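Local coordinates for Ras-associated and pleckstrin homology domains-containing protein 1 (Homo sapiens, PDB 4GN1) that mediates localized membrane signals, is implicated in regulating lamellipodial dynamics and targets the actin regulators EVL and VASP to the leading edge, at residues Y162-K167 and D173-L178; V7-M12 and S17-V22; Y92-F95 and Y101-G104; Q189-K194 and C202-H207. All coordinates share one frame; numbering follows the deposited sequence.

Contact 1 (Y162-K167 and D173-L178)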
loop_
_atom_site.group_PDB
_atom_site.type_symbol
_atom_site.label_atom_id
_atom_site.label_comp_id
_atom_site.label_asym_id
_atom_site.label_seq_id
_atom_site.Cartn_x
_atom_site.Cartn_y
_atom_site.Cartn_z
ATOM N N TYR A 162 18.246 -6.175 2.336
ATOM C CA TYR A 162 18.178 -7.560 2.757
ATOM C C TYR A 162 19.530 -8.214 2.661
ATOM O O TYR A 162 20.464 -7.664 2.092
ATOM C CB TYR A 162 17.141 -8.346 1.937
ATOM C CG TYR A 162 17.603 -8.862 0.575
ATOM C CD1 TYR A 162 17.258 -10.142 0.148
ATOM C CD2 TYR A 162 18.377 -8.070 -0.287
ATOM C CE1 TYR A 162 17.664 -10.620 -1.088
ATOM C CE2 TYR A 162 18.783 -8.542 -1.524
ATOM C CZ TYR A 162 18.422 -9.813 -1.917
ATOM O OH TYR A 162 18.815 -10.277 -3.141
ATOM N N VAL A 163 19.616 -9.398 3.242
ATOM C CA VAL A 163 20.809 -10.205 3.220
ATOM C C VAL A 163 20.492 -11.359 2.279
ATOM O O VAL A 163 19.583 -12.146 2.554
ATOM C CB VAL A 163 21.127 -10.725 4.631
ATOM C CG1 VAL A 163 22.485 -11.405 4.653
ATOM C CG2 VAL A 163 21.077 -9.575 5.631
ATOM N N PRO A 164 21.198 -11.436 1.138
ATOM C CA PRO A 164 20.995 -12.550 0.211
ATOM C C PRO A 164 21.567 -13.901 0.696
ATOM O O PRO A 164 21.180 -14.944 0.166
ATOM C CB PRO A 164 21.707 -12.079 -1.062
ATOM C CG PRO A 164 22.750 -11.131 -0.578
ATOM C CD PRO A 164 22.133 -10.431 0.599
ATOM N N LYS A 165 22.456 -13.881 1.691
ATOM C CA LYS A 165 23.093 -15.103 2.211
ATOM C C LYS A 165 22.341 -15.614 3.452
ATOM O O LYS A 165 22.330 -14.937 4.486
ATOM C CB LYS A 165 24.560 -14.805 2.588
ATOM C CG LYS A 165 25.607 -15.894 2.314
ATOM C CD LYS A 165 25.274 -17.287 2.860
ATOM C CE LYS A 165 25.263 -17.370 4.382
ATOM N NZ LYS A 165 26.630 -17.257 4.954
ATOM N N GLY A 166 21.726 -16.798 3.353
ATOM C CA GLY A 166 21.039 -17.439 4.491
ATOM C C GLY A 166 19.677 -16.861 4.882
ATOM O O GLY A 166 19.025 -16.169 4.080
ATOM N N LYS A 167 19.257 -17.136 6.125
ATOM C CA LYS A 167 17.925 -16.749 6.670
ATOM C C LYS A 167 17.988 -15.988 8.026
ATOM O O LYS A 167 17.046 -16.024 8.817
ATOM C CB LYS A 167 17.027 -18.005 6.795
ATOM C CG LYS A 167 17.604 -19.077 7.714
ATOM C CD LYS A 167 16.977 -20.458 7.567
ATOM C CE LYS A 167 17.845 -21.472 8.315
ATOM N NZ LYS A 167 17.259 -22.831 8.507
ATOM N N ASP A 173 26.074 -7.486 5.772
ATOM C CA ASP A 173 25.697 -8.061 4.473
ATOM C C ASP A 173 24.313 -7.611 3.977
ATOM O O ASP A 173 23.663 -8.330 3.213
ATOM C CB ASP A 173 25.756 -9.600 4.529
ATOM C CG ASP A 173 27.147 -10.160 4.235
ATOM O OD1 ASP A 173 27.981 -9.457 3.620
ATOM O OD2 ASP A 173 27.391 -11.325 4.610
ATOM N N LEU A 174 23.870 -6.436 4.427
ATOM C CA LEU A 174 22.676 -5.786 3.882
ATOM C C LEU A 174 23.028 -5.115 2.564
ATOM O O LEU A 174 23.878 -4.228 2.534
ATOM C CB LEU A 174 22.089 -4.757 4.870
ATOM C CG LEU A 174 21.333 -5.295 6.103
ATOM C CD1 LEU A 174 21.232 -4.216 7.174
ATOM C CD2 LEU A 174 19.955 -5.870 5.769
ATOM N N VAL A 175 22.393 -5.570 1.480
ATOM C CA VAL A 175 22.504 -4.932 0.144
ATOM C C VAL A 175 21.142 -4.367 -0.276
ATOM O O VAL A 175 20.104 -4.795 0.238
ATOM C CB VAL A 175 23.079 -5.881 -0.969
ATOM C CG1 VAL A 175 24.409 -6.500 -0.550
ATOM C CG2 VAL A 175 22.086 -6.974 -1.385
ATOM N N CYS A 176 21.135 -3.405 -1.198
ATOM C CA CYS A 176 19.867 -2.856 -1.677
ATOM C C CYS A 176 19.007 -3.991 -2.219
ATOM O O CYS A 176 19.467 -4.795 -3.043
ATOM C CB CYS A 176 20.065 -1.776 -2.746
ATOM S SG CYS A 176 18.505 -1.064 -3.356
ATOM N N PHE A 177 17.779 -4.072 -1.710
ATOM C CA PHE A 177 16.768 -4.975 -2.221
ATOM C C PHE A 177 15.866 -4.195 -3.162
ATOM O O PHE A 177 15.599 -4.657 -4.263
ATOM C CB PHE A 177 15.959 -5.645 -1.089
ATOM C CG PHE A 177 14.757 -6.419 -1.572
ATOM C CD1 PHE A 177 14.900 -7.688 -2.117
ATOM C CD2 PHE A 177 13.475 -5.871 -1.479
ATOM C CE1 PHE A 177 13.795 -8.393 -2.559
ATOM C CE2 PHE A 177 12.359 -6.563 -1.929
ATOM C CZ PHE A 177 12.518 -7.826 -2.479
ATOM N N LEU A 178 15.400 -3.020 -2.736
ATOM C CA LEU A 178 14.558 -2.196 -3.591
ATOM C C LEU A 178 14.417 -0.761 -3.078
ATOM O O LEU A 178 13.946 -0.550 -1.943
ATOM C CB LEU A 178 13.176 -2.828 -3.692
ATOM C CG LEU A 178 12.250 -2.577 -4.879
ATOM C CD1 LEU A 178 12.866 -3.031 -6.207
ATOM C CD2 LEU A 178 10.971 -3.341 -4.622
#

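Contact 2 (V7-M12 and S17-V22)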
loop_
_atom_site.group_PDB
_atom_site.type_symbol
_atom_site.label_atom_id
_atom_site.label_comp_id
_atom_site.label_asym_id
_atom_site.label_seq_id
_atom_site.Cartn_x
_atom_site.Cartn_y
_atom_site.Cartn_z
ATOM N N VAL A 7 -14.695 9.304 -18.535
ATOM C CA VAL A 7 -15.657 8.445 -17.868
ATOM C C VAL A 7 -15.005 7.121 -17.468
ATOM O O VAL A 7 -14.563 6.356 -18.311
ATOM C CB VAL A 7 -16.917 8.208 -18.721
ATOM C CG1 VAL A 7 -18.020 7.595 -17.867
ATOM C CG2 VAL A 7 -17.419 9.518 -19.324
ATOM N N ILE A 8 -14.914 6.892 -16.159
ATOM C CA ILE A 8 -14.417 5.638 -15.611
ATOM C C ILE A 8 -15.580 4.742 -15.186
ATOM O O ILE A 8 -16.692 5.218 -14.969
ATOM C CB ILE A 8 -13.476 5.879 -14.407
ATOM C CG1 ILE A 8 -14.226 6.556 -13.258
ATOM C CG2 ILE A 8 -12.306 6.742 -14.841
ATOM C CD1 ILE A 8 -13.474 6.567 -11.950
ATOM N N ARG A 9 -15.314 3.446 -15.094
ATOM C CA ARG A 9 -16.278 2.496 -14.553
ATOM C C ARG A 9 -15.750 2.000 -13.229
ATOM O O ARG A 9 -14.604 1.576 -13.140
ATOM C CB ARG A 9 -16.499 1.307 -15.493
ATOM C CG ARG A 9 -17.694 0.444 -15.128
ATOM C CD ARG A 9 -18.150 -0.395 -16.314
ATOM N NE ARG A 9 -17.307 -1.569 -16.538
ATOM C CZ ARG A 9 -17.575 -2.792 -16.062
ATOM N NH1 ARG A 9 -18.678 -3.001 -15.330
ATOM N NH2 ARG A 9 -16.752 -3.817 -16.326
ATOM N N VAL A 10 -16.607 2.053 -12.216
ATOM C CA VAL A 10 -16.232 1.719 -10.847
ATOM C C VAL A 10 -17.118 0.598 -10.330
ATOM O O VAL A 10 -18.350 0.686 -10.426
ATOM C CB VAL A 10 -16.372 2.939 -9.889
ATOM C CG1 VAL A 10 -15.891 2.581 -8.504
ATOM C CG2 VAL A 10 -15.566 4.121 -10.379
ATOM N N HIS A 11 -16.491 -0.437 -9.774
ATOM C CA HIS A 11 -17.224 -1.504 -9.077
ATOM C C HIS A 11 -17.519 -1.169 -7.655
ATOM O O HIS A 11 -16.625 -0.813 -6.886
ATOM C CB HIS A 11 -16.519 -2.843 -9.211
ATOM C CG HIS A 11 -16.389 -3.293 -10.643
ATOM N ND1 HIS A 11 -15.470 -2.764 -11.493
ATOM C CD2 HIS A 11 -17.137 -4.192 -11.384
ATOM C CE1 HIS A 11 -15.614 -3.324 -12.706
ATOM N NE2 HIS A 11 -16.634 -4.201 -12.638
ATOM N N MET A 12 -18.798 -1.242 -7.307
ATOM C CA MET A 12 -19.238 -0.910 -5.950
ATOM C C MET A 12 -19.121 -2.112 -5.039
ATOM O O MET A 12 -18.686 -3.212 -5.443
ATOM C CB MET A 12 -20.661 -0.314 -5.909
ATOM C CG MET A 12 -20.922 0.782 -6.940
ATOM S SD MET A 12 -19.789 2.193 -6.846
ATOM C CE MET A 12 -20.707 3.330 -5.782
ATOM N N SER A 17 -21.819 -1.964 -10.706
ATOM C CA SER A 17 -20.874 -1.035 -11.253
ATOM C C SER A 17 -21.556 0.257 -11.679
ATOM O O SER A 17 -22.742 0.267 -11.964
ATOM C CB SER A 17 -20.064 -1.690 -12.385
ATOM O OG SER A 17 -20.783 -1.720 -13.586
ATOM N N LYS A 18 -20.804 1.351 -11.696
ATOM C CA LYS A 18 -21.346 2.653 -12.070
ATOM C C LYS A 18 -20.322 3.405 -12.877
ATOM O O LYS A 18 -19.130 3.247 -12.649
ATOM C CB LYS A 18 -21.734 3.469 -10.829
ATOM C CG LYS A 18 -23.145 3.161 -10.323
ATOM C CD LYS A 18 -23.362 3.644 -8.888
ATOM C CE LYS A 18 -24.689 3.160 -8.299
ATOM N NZ LYS A 18 -24.745 3.442 -6.828
ATOM N N THR A 19 -20.768 4.212 -13.836
ATOM C CA THR A 19 -19.815 5.094 -14.507
ATOM C C THR A 19 -19.844 6.453 -13.864
ATOM O O THR A 19 -20.805 6.811 -13.214
ATOM C CB THR A 19 -20.090 5.260 -16.004
ATOM O OG1 THR A 19 -21.442 5.707 -16.191
ATOM C CG2 THR A 19 -19.837 3.958 -16.734
ATOM N N MET A 20 -18.777 7.209 -14.049
ATOM C CA MET A 20 -18.764 8.575 -13.587
ATOM C C MET A 20 -17.646 9.316 -14.278
ATOM O O MET A 20 -16.600 8.733 -14.594
ATOM C CB MET A 20 -18.606 8.628 -12.062
ATOM C CG MET A 20 -17.215 8.337 -11.532
ATOM S SD MET A 20 -16.962 9.151 -9.947
ATOM C CE MET A 20 -18.387 10.259 -9.790
ATOM N N MET A 21 -17.867 10.593 -14.528
ATOM C CA MET A 21 -16.869 11.395 -15.196
ATOM C C MET A 21 -15.826 11.942 -14.213
ATOM O O MET A 21 -16.165 12.454 -13.166
ATOM C CB MET A 21 -17.549 12.528 -15.971
ATOM C CG MET A 21 -16.617 13.270 -16.913
ATOM S SD MET A 21 -17.464 14.609 -17.755
ATOM C CE MET A 21 -17.749 15.757 -16.393
ATOM N N VAL A 22 -14.555 11.823 -14.569
ATOM C CA VAL A 22 -13.456 12.445 -13.822
ATOM C C VAL A 22 -12.708 13.361 -14.799
ATOM O O VAL A 22 -12.909 13.260 -15.997
ATOM C CB VAL A 22 -12.494 11.387 -13.238
ATOM C CG1 VAL A 22 -13.241 10.434 -12.314
ATOM C CG2 VAL A 22 -11.797 10.609 -14.356
#

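Contact 3 (Y92-F95 and Y101-G104)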
loop_
_atom_site.group_PDB
_atom_site.type_symbol
_atom_site.label_atom_id
_atom_site.label_comp_id
_atom_site.label_asym_id
_atom_site.label_seq_id
_atom_site.Cartn_x
_atom_site.Cartn_y
_atom_site.Cartn_z
ATOM N N TYR A 92 -6.451 4.092 6.745
ATOM C CA TYR A 92 -6.019 4.972 7.825
ATOM C C TYR A 92 -5.837 4.287 9.179
ATOM O O TYR A 92 -5.808 4.957 10.214
ATOM C CB TYR A 92 -6.930 6.202 7.931
ATOM C CG TYR A 92 -6.781 7.097 6.725
ATOM C CD1 TYR A 92 -5.515 7.585 6.337
ATOM C CD2 TYR A 92 -7.885 7.437 5.948
ATOM C CE1 TYR A 92 -5.368 8.388 5.223
ATOM C CE2 TYR A 92 -7.747 8.242 4.840
ATOM C CZ TYR A 92 -6.492 8.715 4.483
ATOM O OH TYR A 92 -6.373 9.494 3.368
ATOM N N ALA A 93 -5.707 2.962 9.170
ATOM C CA ALA A 93 -5.521 2.211 10.416
ATOM C C ALA A 93 -4.349 2.853 11.165
ATOM O O ALA A 93 -4.516 3.400 12.253
ATOM C CB ALA A 93 -5.261 0.734 10.145
ATOM N N LEU A 94 -3.189 2.848 10.517
ATOM C CA LEU A 94 -1.978 3.485 11.012
ATOM C C LEU A 94 -2.190 4.830 11.733
ATOM O O LEU A 94 -1.509 5.134 12.714
ATOM C CB LEU A 94 -1.003 3.644 9.840
ATOM C CG LEU A 94 0.010 4.775 9.894
ATOM C CD1 LEU A 94 1.180 4.302 10.737
ATOM C CD2 LEU A 94 0.485 5.161 8.507
ATOM N N PHE A 95 -3.124 5.635 11.261
ATOM C CA PHE A 95 -3.325 6.949 11.846
ATOM C C PHE A 95 -4.268 6.930 13.026
ATOM O O PHE A 95 -4.098 7.719 13.947
ATOM C CB PHE A 95 -3.820 7.922 10.794
ATOM C CG PHE A 95 -2.750 8.334 9.849
ATOM C CD1 PHE A 95 -1.977 9.462 10.114
ATOM C CD2 PHE A 95 -2.462 7.558 8.742
ATOM C CE1 PHE A 95 -0.959 9.830 9.264
ATOM C CE2 PHE A 95 -1.439 7.910 7.891
ATOM C CZ PHE A 95 -0.685 9.049 8.152
ATOM N N TYR A 101 2.123 0.988 15.096
ATOM C CA TYR A 101 2.978 0.916 13.920
ATOM C C TYR A 101 4.280 1.640 14.117
ATOM O O TYR A 101 5.322 1.148 13.654
ATOM C CB TYR A 101 2.259 1.464 12.684
ATOM C CG TYR A 101 0.966 0.737 12.415
ATOM C CD1 TYR A 101 -0.196 1.069 13.122
ATOM C CD2 TYR A 101 0.902 -0.288 11.464
ATOM C CE1 TYR A 101 -1.382 0.403 12.889
ATOM C CE2 TYR A 101 -0.280 -0.964 11.228
ATOM C CZ TYR A 101 -1.420 -0.605 11.938
ATOM O OH TYR A 101 -2.608 -1.261 11.723
ATOM N N LEU A 102 4.217 2.790 14.807
ATOM C CA LEU A 102 5.363 3.713 14.951
ATOM C C LEU A 102 6.229 3.424 16.183
ATOM O O LEU A 102 7.323 3.983 16.342
ATOM C CB LEU A 102 4.885 5.159 14.955
ATOM C CG LEU A 102 3.913 5.566 13.842
ATOM C CD1 LEU A 102 3.438 6.995 14.063
ATOM C CD2 LEU A 102 4.517 5.403 12.451
ATOM N N LEU A 103 5.708 2.585 17.075
ATOM C CA LEU A 103 6.522 1.862 18.038
ATOM C C LEU A 103 6.132 0.452 17.690
ATOM O O LEU A 103 4.940 0.167 17.410
ATOM C CB LEU A 103 6.116 2.145 19.474
ATOM C CG LEU A 103 5.311 3.410 19.716
ATOM C CD1 LEU A 103 4.359 3.195 20.877
ATOM C CD2 LEU A 103 6.220 4.613 19.922
ATOM N N GLY A 104 7.122 -0.431 17.685
ATOM C CA GLY A 104 6.894 -1.798 17.263
ATOM C C GLY A 104 8.055 -2.612 17.742
ATOM O O GLY A 104 9.153 -2.463 17.215
#

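Contact 4 (Q189-K194 and C202-H207)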
loop_
_atom_site.group_PDB
_atom_site.type_symbol
_atom_site.label_atom_id
_atom_site.label_comp_id
_atom_site.label_asym_id
_atom_site.label_seq_id
_atom_site.Cartn_x
_atom_site.Cartn_y
_atom_site.Cartn_z
ATOM N N GLN A 189 -3.541 -11.355 -3.867
ATOM C CA GLN A 189 -4.799 -12.049 -3.574
ATOM C C GLN A 189 -4.660 -13.522 -3.829
ATOM O O GLN A 189 -4.469 -13.935 -4.986
ATOM C CB GLN A 189 -5.956 -11.495 -4.423
ATOM C CG GLN A 189 -6.320 -10.052 -4.101
ATOM C CD GLN A 189 -6.223 -9.788 -2.603
ATOM O OE1 GLN A 189 -6.854 -10.482 -1.780
ATOM N NE2 GLN A 189 -5.405 -8.798 -2.234
ATOM N N ASP A 190 -4.747 -14.310 -2.756
ATOM C CA ASP A 190 -4.755 -15.761 -2.870
ATOM C C ASP A 190 -3.437 -16.295 -3.462
ATOM O O ASP A 190 -3.415 -17.173 -4.326
ATOM C CB ASP A 190 -5.969 -16.225 -3.686
ATOM C CG ASP A 190 -6.148 -17.735 -3.655
ATOM O OD1 ASP A 190 -6.457 -18.311 -4.720
ATOM O OD2 ASP A 190 -5.944 -18.351 -2.576
ATOM N N TYR A 191 -2.330 -15.752 -2.978
ATOM C CA TYR A 191 -1.011 -16.135 -3.463
ATOM C C TYR A 191 -0.623 -17.540 -2.990
ATOM O O TYR A 191 0.229 -18.207 -3.600
ATOM C CB TYR A 191 0.025 -15.057 -3.089
ATOM C CG TYR A 191 0.081 -13.911 -4.086
ATOM C CD1 TYR A 191 -0.917 -13.753 -5.048
ATOM C CD2 TYR A 191 1.134 -12.984 -4.067
ATOM C CE1 TYR A 191 -0.856 -12.727 -5.972
ATOM C CE2 TYR A 191 1.197 -11.944 -4.969
ATOM C CZ TYR A 191 0.207 -11.814 -5.925
ATOM O OH TYR A 191 0.249 -10.790 -6.846
ATOM N N ARG A 192 -1.260 -17.966 -1.899
ATOM C CA ARG A 192 -1.237 -19.349 -1.439
ATOM C C ARG A 192 -1.311 -20.315 -2.604
ATOM O O ARG A 192 -0.461 -21.181 -2.765
ATOM C CB ARG A 192 -2.441 -19.594 -0.536
ATOM C CG ARG A 192 -2.110 -19.677 0.941
ATOM C CD ARG A 192 -1.238 -20.884 1.197
ATOM N NE ARG A 192 -1.689 -21.593 2.387
ATOM C CZ ARG A 192 -1.096 -22.662 2.906
ATOM N NH1 ARG A 192 -0.001 -23.183 2.356
ATOM N NH2 ARG A 192 -1.615 -23.215 3.986
ATOM N N ASN A 193 -2.347 -20.135 -3.417
ATOM C CA ASN A 193 -2.592 -20.944 -4.595
ATOM C C ASN A 193 -1.798 -20.536 -5.855
ATOM O O ASN A 193 -1.098 -21.364 -6.441
ATOM C CB ASN A 193 -4.086 -20.948 -4.890
ATOM C CG ASN A 193 -4.893 -21.641 -3.816
ATOM O OD1 ASN A 193 -4.560 -22.737 -3.375
ATOM N ND2 ASN A 193 -5.980 -21.012 -3.406
ATOM N N LYS A 194 -1.908 -19.272 -6.259
ATOM C CA LYS A 194 -1.312 -18.785 -7.507
ATOM C C LYS A 194 0.224 -18.841 -7.551
ATOM O O LYS A 194 0.790 -19.115 -8.610
ATOM C CB LYS A 194 -1.841 -17.374 -7.878
ATOM C CG LYS A 194 -1.148 -16.726 -9.079
ATOM C CD LYS A 194 -1.973 -15.640 -9.746
ATOM C CE LYS A 194 -1.554 -15.456 -11.203
ATOM N NZ LYS A 194 -1.512 -16.737 -11.980
ATOM N N CYS A 202 0.612 -11.562 1.849
ATOM C CA CYS A 202 1.565 -11.205 0.804
ATOM C C CYS A 202 1.496 -9.754 0.348
ATOM O O CYS A 202 0.410 -9.223 0.065
ATOM C CB CYS A 202 1.356 -12.091 -0.422
ATOM S SG CYS A 202 1.855 -13.808 -0.233
ATOM N N LEU A 203 2.667 -9.131 0.234
ATOM C CA LEU A 203 2.793 -7.807 -0.397
ATOM C C LEU A 203 3.667 -7.851 -1.675
ATOM O O LEU A 203 4.547 -8.707 -1.804
ATOM C CB LEU A 203 3.330 -6.786 0.596
ATOM C CG LEU A 203 4.756 -6.985 1.124
ATOM C CD1 LEU A 203 5.320 -5.628 1.535
ATOM C CD2 LEU A 203 4.801 -7.942 2.297
ATOM N N VAL A 204 3.412 -6.933 -2.607
ATOM C CA VAL A 204 4.058 -6.935 -3.906
ATOM C C VAL A 204 4.521 -5.520 -4.158
ATOM O O VAL A 204 3.780 -4.562 -3.910
ATOM C CB VAL A 204 3.106 -7.364 -5.063
ATOM C CG1 VAL A 204 3.826 -7.379 -6.408
ATOM C CG2 VAL A 204 2.495 -8.735 -4.825
ATOM N N LEU A 205 5.766 -5.399 -4.621
ATOM C CA LEU A 205 6.352 -4.112 -5.016
ATOM C C LEU A 205 6.683 -4.153 -6.505
ATOM O O LEU A 205 7.331 -5.085 -6.982
ATOM C CB LEU A 205 7.590 -3.814 -4.186
ATOM C CG LEU A 205 7.420 -3.926 -2.678
ATOM C CD1 LEU A 205 8.701 -4.454 -2.090
ATOM C CD2 LEU A 205 7.111 -2.580 -2.069
ATOM N N LYS A 206 6.156 -3.183 -7.242
ATOM C CA LYS A 206 6.471 -3.019 -8.668
ATOM C C LYS A 206 6.291 -1.582 -9.111
ATOM O O LYS A 206 5.521 -0.829 -8.518
ATOM C CB LYS A 206 5.620 -3.930 -9.570
ATOM C CG LYS A 206 4.130 -3.606 -9.575
ATOM C CD LYS A 206 3.470 -4.079 -10.868
ATOM C CE LYS A 206 2.148 -3.348 -11.092
ATOM N NZ LYS A 206 2.411 -1.929 -11.447
ATOM N N HIS A 207 7.027 -1.229 -10.160
ATOM C CA HIS A 207 6.841 0.004 -10.896
ATOM C C HIS A 207 5.406 0.124 -11.367
ATOM O O HIS A 207 4.820 -0.855 -11.835
ATOM C CB HIS A 207 7.803 0.040 -12.084
ATOM C CG HIS A 207 7.897 1.388 -12.751
ATOM N ND1 HIS A 207 6.886 1.914 -13.478
ATOM C CD2 HIS A 207 8.925 2.322 -12.775
ATOM C CE1 HIS A 207 7.245 3.126 -13.931
ATOM N NE2 HIS A 207 8.496 3.369 -13.506
#

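Contact 1 (Y162-K167 and D173-L178)
The ring of Tyr162 lies across the start of strand 175-178, and Phe177 shows how one side chain can meet such a ring both with its stem and with its rim. At the stem, Phe177 CB sits 3.5 Å from Tyr162 CD2. Next, CG passes the same CD2 at a looser 4.2 Å. CD1 then comes to rest over the centre of the tyrosine ring, 3.8 Å above its plane, in a side chain whose CG is anti to the backbone N (chi1 171°). The result is an edge-to-face (T-shaped) pair, with planes at 65°, in which the edge of Phe177 points into the face of Tyr162. Pro164 N covers the opposite face of Tyr162, while Val175 CG2 touches CE2 at 3.7 Å.

The backbones are tied by two bonds, Tyr162 N to Val175 O at 3.1 Å and Val175 N to Tyr162 O at 2.9 Å, both close to straight. Farther along, Val163 CG1 rests on Asp173 CB. Inside the domain, Phe177 also packs edge-to-face with Phe153 and touches Leu140. Phe177 and Leu178 together face Ile160 as a classic beta bulge, here in the antiparallel strands of a pleckstrin homology domain.

Contact 2 (V7-M12 and S17-V22)
The antiparallel beta hairpin of strands 5-11 and 17-23 opens the Ras-associating domain, whose fold is ubiquitin-like, and the two strands pair from Val7 with Met21 to His11 with Ser17. Two hydrogen-bonded pairs carry the backbone. Ile8 and Met20 exchange bonds in both directions, Ile8 N reaching Met20 O at 2.9 Å; Val10 and Lys18 do likewise, with Val10 N to Lys18 O at 2.8 Å. Between and beyond them, the non-hydrogen-bonded pairs bring CA atoms close to carbonyls, as where Thr19 CA lies 3.2 Å from Ile8 O.

The face bearing Ile8, Val10, Lys18 and Met20 is largely apolar. Ile8 and Met20 run side by side in the same direction, CG1 against CG at 3.9 Å, and Ile8 CD1 is the same distance from Val22 CG1, the two side chains meeting at about a right angle. This side turns to helix 28-39, where Met20 touches Leu35 and Val22 touches Val31, while Ile8 also meets Leu68 and Leu72 of helix 68-72.

The opposite face is polar at its Arg9, His11 and Ser17 end. Ser17 CB lies over one face of the His11 ring, a CH-pi contact, and His11 CE1 covers a face of the Arg9 guanidinium. The arginine chain bends at chi3 (78°), its guanidinium lying toward His11 and Ser17, and NH1 donates to Ser17 OG in the guanidinium plane, 3.0 Å long and bent to 137°.

Contact 3 (Y92-F95 and Y101-G104)
Leu94, in the first turn of helix 93-96, brings its CA to within 6.3 Å of the CA of Tyr101, the nearest CA pair between residues 92-95 and 101-104. Tyr92 occupies the N-cap position, and its O accepts a bond from Phe95 N within the turn.

Contact between the two segments is carried by side chains, together with the helix backbone at Leu94. The Tyr101 ring lies along the start of the helix, so that one of its faces receives Leu94 CA in a CH-pi contact, 4.0 Å from the ring centroid and 29° off the normal. At the near end of the same tyrosine, CB meets Leu94 CD1 at 3.6 Å. At its far end, the hydroxyl OH lies 3.7 Å from Ala93 CB. The aromatic side chain therefore spans two successive helix residues from stem to tip. Leu94 is directed here by its first torsion, CG anti to the backbone N (chi1 153°), and its CD1 also reaches Leu102 CD2 at 3.9 Å, the two leucines meeting at about a right angle.

This small apolar cluster rests on helix 225-240: Leu94 and Leu102 both touch Ile237, Leu94 and Tyr101 both touch Asn233, and Arg226 forms a cation-pi pair with Tyr101. Leu102 extends to Leu120 and Cys123 of helix 113-124, and Phe95 stacks on Tyr248 of helix 242-251, so the turn and loop join three helices.

Contact 4 (Q189-K194 and C202-H207)
Tyr191, the first residue of helix 191-194, lays its side chain along strand 202-206 and illustrates how one aromatic residue can close a short helix over a strand. The apolar contacts come at two levels. Near the backbone, Tyr191 CB is 3.6 Å from Cys202 SG, and CD2 is 3.8 Å from Cys202 CB. Farther out, Val204 CG2 lies at the edge of the ring, near its plane, 3.5 Å from CE2 and 3.7 Å from the phenolic OH. The valine crosses the tyrosine at about a right angle. CG2 is the branch anti to the carbonyl carbon (Val204 chi1 -179°, measured to CG1), and it alone of the two methyls makes this contact.

The sulfur-aromatic contact is oblique: Cys202 SG lies 5.2 Å from the ring centroid and 73° off its normal, far from a position above the face.

Among the polar bonds, within the helical segment Asn193 ND2 donates to Asp190 OD1 at 3.0 Å, nearly straight at 172°, in the amide plane and toward the syn lone pair of that oxygen. Asp190 itself holds the N-cap position without a side-chain cap. The hydroxyl of Tyr191 is satisfied by Leu56 O. Tyr191 is phosphorylated by ABL1, although this structure holds the unmodified residue.

Around the contact, Tyr191 and Val204 both touch Met58 of strand 58-61, which brings the Ras-associating domain against this part of the pleckstrin homology domain. Strand 202-206 lies between strands 184-188 and 218-221, while Leu203 and Leu205 turn to Ile235 of helix 225-240.

How the contacts relate
Along the chain the order is contact 2, contact 3, contact 1 and contact 4, each closing before the next opens. Contact 2 belongs to the Ras-associating domain; contacts 1 and 4 both lie in the pleckstrin homology domain, where their centres are about 20 Å apart and Leu178 CD2 packs on Leu205 CB at 3.4 Å. Contacts 1 and 2 lie on opposite sides of the chain's centre, about 43 Å apart between centres. Contact 3, on helix 93-96 and the loop leading to helix 113-124, touches none of the other three, yet it shares helix 225-240 with contact 4. The arrangement is consistent with two signalling domains held as one compact unit.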